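Local structure of high-affinity zinc uptake system protein znuA (Streptococcus suis, 3MFQ) at residues H41-V44 and S48-S51; V59-H62 and F66-K69. The protein probably captures zinc and related metal ions outside the cell, serving as the substrate-binding component of a metal-uptake ABC transporter. All coordinates share one frame; numbering follows the deposited sequence.

Contact 1: residues H41-V44 and S48-S51; sequences HLYV and SDLS. With ZN (zinc ion), chain D.
Tyr43 and Asp49 face each other across a wide turn, in which the irregular backbone of 41-44 comes nearest to the first turn of helix 47-55 at Val44 and Asp49, with CA atoms 8.9 Å apart. Side chains approaching from opposite directions span this gap. Tyr43 has CG anti to its own N (chi1 -161°), and this directs the phenol across to Asp49, whose carboxylate meets the ring at its edge, close to the ring plane and turned 48° against it. Tyr43 OH lies 3.0 Å from Asp49 OD1, a hydrogen-bonding distance, although a second acceptor is within reach of the phenol proton. A water joins the pair, donating to Asp49 OD2 at 2.7 Å and lying 3.3 Å from Tyr43 OH. Asp49 OD1, in the first turn of the helix, also accepts the backbone N-H of Lys46, just before the helix. Both carboxylate oxygens of this buried aspartate thus have polar partners, and its rotation is probably well fixed. At the far end of 41-44, His41 turns away from the helix and binds zinc through NE2 at 2.5 Å, completing the site with His104, His170 and Asp254; Asp39 OD1 accepts its backbone N-H. His41 thus belongs to the three-histidine, one-aspartate metal site of this binding protein.

Contact 2: residues V59-H62 and F66-K69; sequences VLYH and FEGK
The side chains of His62 and Phe66 run alongside one another in the same direction, just beyond the C-terminal end of strand 58-61. The edge of Phe66 is directed at the face of His62 in an edge-to-face pair, with ring centroids 4.6 Å apart and planes at 55°. Phe66 CD2 makes the closest approach, 3.3 Å from His62 CG and offset toward the rim of the imidazole. With CG anti to the backbone N (chi1 175°), the phenyl group is carried alongside the histidine. Next to this pair, Glu67 reaches back over the turn, its chain bent at chi2 (84°), and places OE2 3.1 Å from Tyr61 CB. The main partner of this buried oxygen is Thr12 OG1, supplemented only by a weak bond of 3.3 Å from His62 N. The other carboxylate oxygen, OE1, sits near the plane of the Tyr61 ring, at the edge, 3.9 Å from CD2. All four of these side chains are buried, and Trp106 meets both His62 and Phe66. Past Gly68, whose positive phi suits glycine, the chain loosens toward solvent, and exposed Lys69 extends to a salt bridge with Asp193. Such a turn, leading from the C-terminal end of a parallel strand toward helix 71-77, belongs to an alpha/beta lobe, and here it lines the metal cleft: the nearest side-chain atom of Phe66 is about 5 Å from the zinc.

From the N terminus, the chain leaves strand 29-32, supplies His41 to the metal site and closes the loop of contact 1 at the start of helix 47-55. That helix leads into strand 58-61, after which contact 2 closes a second loop before helix 71-77. The two loops follow in series, neither enclosing nor crossing the other, yet they touch directly: Tyr43 O lies 3.2 Å from Lys69 CB, Val44 CG2 packs on Lys69 CD, and the rings of His41 and Phe66 meet edge-to-face. Together they tie the loop before helix 47-55 to the loop before helix 71-77 in the same parallel-sheet lobe, with His41 and Phe66 meeting at the zinc end.

Contact 1: residues H41-V44 and S48-S51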
ATOM      1  N   HIS A  41       8.505  -4.691  -3.823  1.00 51.59           N
ATOM      2  CA  HIS A  41       9.449  -3.941  -4.642  1.00 51.66           C
ATOM      3  C   HIS A  41      10.702  -4.759  -4.921  1.00 53.72           C
ATOM      4  O   HIS A  41      11.320  -4.627  -5.977  1.00 58.64           O
ATOM      5  CB  HIS A  41       9.855  -2.636  -3.954  1.00 53.51           C
ATOM      6  CG  HIS A  41       8.796  -1.580  -3.972  1.00 50.77           C
ATOM      7  ND1 HIS A  41       8.381  -0.964  -5.132  1.00 49.59           N
ATOM      8  CD2 HIS A  41       8.088  -1.011  -2.969  1.00 48.77           C
ATOM      9  CE1 HIS A  41       7.450  -0.072  -4.845  1.00 51.02           C
ATOM     10  NE2 HIS A  41       7.255  -0.081  -3.538  1.00 51.29           N
ATOM     11  N   LEU A  42      11.073  -5.606  -3.966  1.00 41.97           N
ATOM     12  CA  LEU A  42      12.341  -6.323  -4.026  1.00 43.86           C
ATOM     13  C   LEU A  42      12.165  -7.823  -4.231  1.00 46.24           C
ATOM     14  O   LEU A  42      13.102  -8.515  -4.630  1.00 48.76           O
ATOM     15  CB  LEU A  42      13.138  -6.083  -2.744  1.00 41.25           C
ATOM     16  CG  LEU A  42      13.237  -4.633  -2.279  1.00 43.82           C
ATOM     17  CD1 LEU A  42      13.999  -4.547  -0.968  1.00 43.62           C
ATOM     18  CD2 LEU A  42      13.893  -3.776  -3.348  1.00 47.55           C
ATOM     19  N   TYR A  43      10.967  -8.323  -3.951  1.00 57.85           N
ATOM     20  CA  TYR A  43      10.716  -9.757  -4.014  1.00 59.98           C
ATOM     21  C   TYR A  43      11.172 -10.342  -5.343  1.00 62.59           C
ATOM     22  O   TYR A  43      10.845  -9.820  -6.408  1.00 62.48           O
ATOM     23  CB  TYR A  43       9.235 -10.058  -3.788  1.00 56.12           C
ATOM     24  CG  TYR A  43       8.957 -11.489  -3.390  1.00 55.77           C
ATOM     25  CD1 TYR A  43       8.937 -11.865  -2.052  1.00 57.28           C
ATOM     26  CD2 TYR A  43       8.716 -12.465  -4.347  1.00 54.88           C
ATOM     27  CE1 TYR A  43       8.682 -13.172  -1.678  1.00 57.66           C
ATOM     28  CE2 TYR A  43       8.460 -13.776  -3.983  1.00 58.78           C
ATOM     29  CZ  TYR A  43       8.445 -14.123  -2.646  1.00 59.32           C
ATOM     30  OH  TYR A  43       8.192 -15.425  -2.277  1.00 59.78           O
ATOM     31  N   VAL A  44      11.942 -11.421  -5.272  1.00 71.43           N
ATOM     32  CA  VAL A  44      12.390 -12.113  -6.472  1.00 70.56           C
ATOM     33  C   VAL A  44      11.723 -13.477  -6.579  1.00 69.95           C
ATOM     34  O   VAL A  44      11.884 -14.330  -5.707  1.00 70.47           O
ATOM     35  CB  VAL A  44      13.917 -12.288  -6.492  1.00 70.08           C
ATOM     36  CG1 VAL A  44      14.342 -13.029  -7.748  1.00 74.87           C
ATOM     37  CG2 VAL A  44      14.603 -10.935  -6.407  1.00 66.15           C
ATOM     38  N   SER A  48       9.628 -22.124  -6.822  1.00 54.17           N
ATOM     39  CA  SER A  48       8.343 -22.427  -6.205  1.00 54.30           C
ATOM     40  C   SER A  48       7.291 -21.383  -6.571  1.00 56.30           C
ATOM     41  O   SER A  48       6.144 -21.718  -6.865  1.00 56.99           O
ATOM     42  CB  SER A  48       8.490 -22.519  -4.686  1.00 59.22           C
ATOM     43  OG  SER A  48       9.015 -21.315  -4.153  1.00 62.97           O
ATOM     44  N   ASP A  49       7.689 -20.116  -6.552  1.00 59.07           N
ATOM     45  CA  ASP A  49       6.786 -19.031  -6.916  1.00 58.47           C
ATOM     46  C   ASP A  49       6.279 -19.201  -8.343  1.00 56.98           C
ATOM     47  O   ASP A  49       5.073 -19.301  -8.572  1.00 56.39           O
ATOM     48  CB  ASP A  49       7.477 -17.675  -6.760  1.00 57.20           C
ATOM     49  CG  ASP A  49       7.667 -17.282  -5.309  1.00 57.71           C
ATOM     50  OD1 ASP A  49       8.668 -16.602  -5.001  1.00 58.33           O
ATOM     51  OD2 ASP A  49       6.817 -17.656  -4.474  1.00 55.59           O
ATOM     52  N   LEU A  50       7.201 -19.232  -9.299  1.00 59.28           N
ATOM     53  CA  LEU A  50       6.833 -19.436 -10.694  1.00 59.04           C
ATOM     54  C   LEU A  50       5.937 -20.661 -10.827  1.00 59.63           C
ATOM     55  O   LEU A  50       5.025 -20.688 -11.652  1.00 59.47           O
ATOM     56  CB  LEU A  50       8.075 -19.585 -11.577  1.00 60.49           C
ATOM     57  CG  LEU A  50       8.897 -18.324 -11.877  1.00 63.92           C
ATOM     58  CD1 LEU A  50       8.001 -17.187 -12.355  1.00 60.43           C
ATOM     59  CD2 LEU A  50       9.727 -17.893 -10.678  1.00 60.47           C
ATOM     60  N   SER A  51       6.198 -21.670 -10.004  1.00 72.36           N
ATOM     61  CA  SER A  51       5.382 -22.876  -9.990  1.00 74.01           C
ATOM     62  C   SER A  51       3.951 -22.543  -9.581  1.00 74.06           C
ATOM     63  O   SER A  51       2.997 -22.962 -10.232  1.00 75.25           O
ATOM     64  CB  SER A  51       5.977 -23.910  -9.033  1.00 75.96           C
ATOM     65  OG  SER A  51       5.160 -25.065  -8.953  1.00 80.01           O
TER
HETATM   66 ZN    ZN D 401       6.368   1.145  -1.584  1.00 48.28          ZN
HETATM   67  O   HOH W   1       5.927 -17.728  -1.907  1.00 44.45           O

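Contact 2: residues V59-H62 and F66-K69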
ATOM      1  N   VAL A  59      -4.367 -15.838 -11.686  1.00 49.27           N
ATOM      2  CA  VAL A  59      -3.324 -15.097 -10.989  1.00 54.43           C
ATOM      3  C   VAL A  59      -3.688 -13.617 -10.904  1.00 53.83           C
ATOM      4  O   VAL A  59      -3.986 -12.990 -11.919  1.00 55.54           O
ATOM      5  CB  VAL A  59      -1.952 -15.262 -11.678  1.00 59.22           C
ATOM      6  CG1 VAL A  59      -0.911 -14.362 -11.025  1.00 54.26           C
ATOM      7  CG2 VAL A  59      -1.506 -16.717 -11.636  1.00 56.81           C
ATOM      8  N   LEU A  60      -3.672 -13.065  -9.694  1.00 49.22           N
ATOM      9  CA  LEU A  60      -4.018 -11.659  -9.490  1.00 46.84           C
ATOM     10  C   LEU A  60      -2.864 -10.872  -8.877  1.00 49.04           C
ATOM     11  O   LEU A  60      -2.216 -11.335  -7.936  1.00 49.91           O
ATOM     12  CB  LEU A  60      -5.262 -11.530  -8.611  1.00 42.68           C
ATOM     13  CG  LEU A  60      -6.604 -11.850  -9.271  1.00 41.59           C
ATOM     14  CD1 LEU A  60      -7.711 -11.913  -8.233  1.00 39.49           C
ATOM     15  CD2 LEU A  60      -6.926 -10.824 -10.345  1.00 40.89           C
ATOM     16  N   TYR A  61      -2.613  -9.681  -9.416  1.00 52.45           N
ATOM     17  CA  TYR A  61      -1.549  -8.820  -8.911  1.00 51.82           C
ATOM     18  C   TYR A  61      -1.889  -7.341  -9.077  1.00 51.91           C
ATOM     19  O   TYR A  61      -2.826  -6.985  -9.791  1.00 49.82           O
ATOM     20  CB  TYR A  61      -0.218  -9.143  -9.596  1.00 51.12           C
ATOM     21  CG  TYR A  61      -0.168  -8.780 -11.063  1.00 53.02           C
ATOM     22  CD1 TYR A  61      -0.916  -9.481 -12.000  1.00 53.31           C
ATOM     23  CD2 TYR A  61       0.635  -7.741 -11.514  1.00 54.26           C
ATOM     24  CE1 TYR A  61      -0.869  -9.154 -13.343  1.00 53.85           C
ATOM     25  CE2 TYR A  61       0.689  -7.407 -12.855  1.00 53.43           C
ATOM     26  CZ  TYR A  61      -0.065  -8.115 -13.765  1.00 55.08           C
ATOM     27  OH  TYR A  61      -0.013  -7.783 -15.100  1.00 52.80           O
ATOM     28  N   HIS A  62      -1.118  -6.487  -8.411  1.00 48.74           N
ATOM     29  CA  HIS A  62      -1.333  -5.046  -8.458  1.00 44.79           C
ATOM     30  C   HIS A  62      -1.034  -4.480  -9.839  1.00 49.28           C
ATOM     31  O   HIS A  62      -1.913  -3.937 -10.506  1.00 51.07           O
ATOM     32  CB  HIS A  62      -0.446  -4.345  -7.429  1.00 44.87           C
ATOM     33  CG  HIS A  62      -0.773  -4.684  -6.010  1.00 45.58           C
ATOM     34  ND1 HIS A  62      -0.826  -5.982  -5.549  1.00 46.25           N
ATOM     35  CD2 HIS A  62      -1.049  -3.896  -4.944  1.00 43.35           C
ATOM     36  CE1 HIS A  62      -1.132  -5.978  -4.264  1.00 45.05           C
ATOM     37  NE2 HIS A  62      -1.271  -4.724  -3.873  1.00 44.04           N
ATOM     38  N   PHE A  66       4.666  -2.599  -9.222  1.00 51.63           N
ATOM     39  CA  PHE A  66       4.712  -2.721  -7.769  1.00 54.19           C
ATOM     40  C   PHE A  66       5.578  -3.911  -7.362  1.00 57.99           C
ATOM     41  O   PHE A  66       6.523  -3.767  -6.585  1.00 57.46           O
ATOM     42  CB  PHE A  66       3.300  -2.845  -7.186  1.00 51.43           C
ATOM     43  CG  PHE A  66       3.273  -3.102  -5.704  1.00 52.88           C
ATOM     44  CD1 PHE A  66       4.162  -2.459  -4.856  1.00 54.65           C
ATOM     45  CD2 PHE A  66       2.349  -3.978  -5.157  1.00 52.14           C
ATOM     46  CE1 PHE A  66       4.136  -2.692  -3.490  1.00 54.61           C
ATOM     47  CE2 PHE A  66       2.318  -4.215  -3.794  1.00 52.36           C
ATOM     48  CZ  PHE A  66       3.211  -3.571  -2.960  1.00 53.88           C
ATOM     49  N   GLU A  67       5.255  -5.083  -7.901  1.00 59.89           N
ATOM     50  CA  GLU A  67       6.048  -6.278  -7.660  1.00 55.85           C
ATOM     51  C   GLU A  67       7.492  -6.063  -8.106  1.00 60.97           C
ATOM     52  O   GLU A  67       8.397  -6.750  -7.646  1.00 63.14           O
ATOM     53  CB  GLU A  67       5.434  -7.489  -8.360  1.00 53.02           C
ATOM     54  CG  GLU A  67       4.193  -8.044  -7.669  1.00 54.89           C
ATOM     55  CD  GLU A  67       2.921  -7.316  -8.059  1.00 54.99           C
ATOM     56  OE1 GLU A  67       3.011  -6.308  -8.786  1.00 56.98           O
ATOM     57  OE2 GLU A  67       1.830  -7.759  -7.644  1.00 52.27           O
ATOM     58  N   GLY A  68       7.694  -5.109  -9.009  1.00 53.40           N
ATOM     59  CA  GLY A  68       9.023  -4.636  -9.365  1.00 53.16           C
ATOM     60  C   GLY A  68       9.964  -5.633 -10.015  1.00 55.24           C
ATOM     61  O   GLY A  68      10.720  -5.278 -10.919  1.00 57.82           O
ATOM     62  N   LYS A  69       9.934  -6.878  -9.557  1.00 46.07           N
ATOM     63  CA  LYS A  69      10.845  -7.891 -10.078  1.00 48.44           C
ATOM     64  C   LYS A  69      10.132  -9.133 -10.607  1.00 49.77           C
ATOM     65  O   LYS A  69      10.704 -10.221 -10.638  1.00 55.89           O
ATOM     66  CB  LYS A  69      11.880  -8.276  -9.018  1.00 53.74           C
ATOM     67  CG  LYS A  69      13.032  -7.287  -8.900  1.00 52.72           C
ATOM     68  CD  LYS A  69      14.010  -7.700  -7.813  1.00 56.20           C
ATOM     69  CE  LYS A  69      15.382  -7.088  -8.053  1.00 64.02           C
ATOM     70  NZ  LYS A  69      15.311  -5.617  -8.254  1.00 69.47           N
TER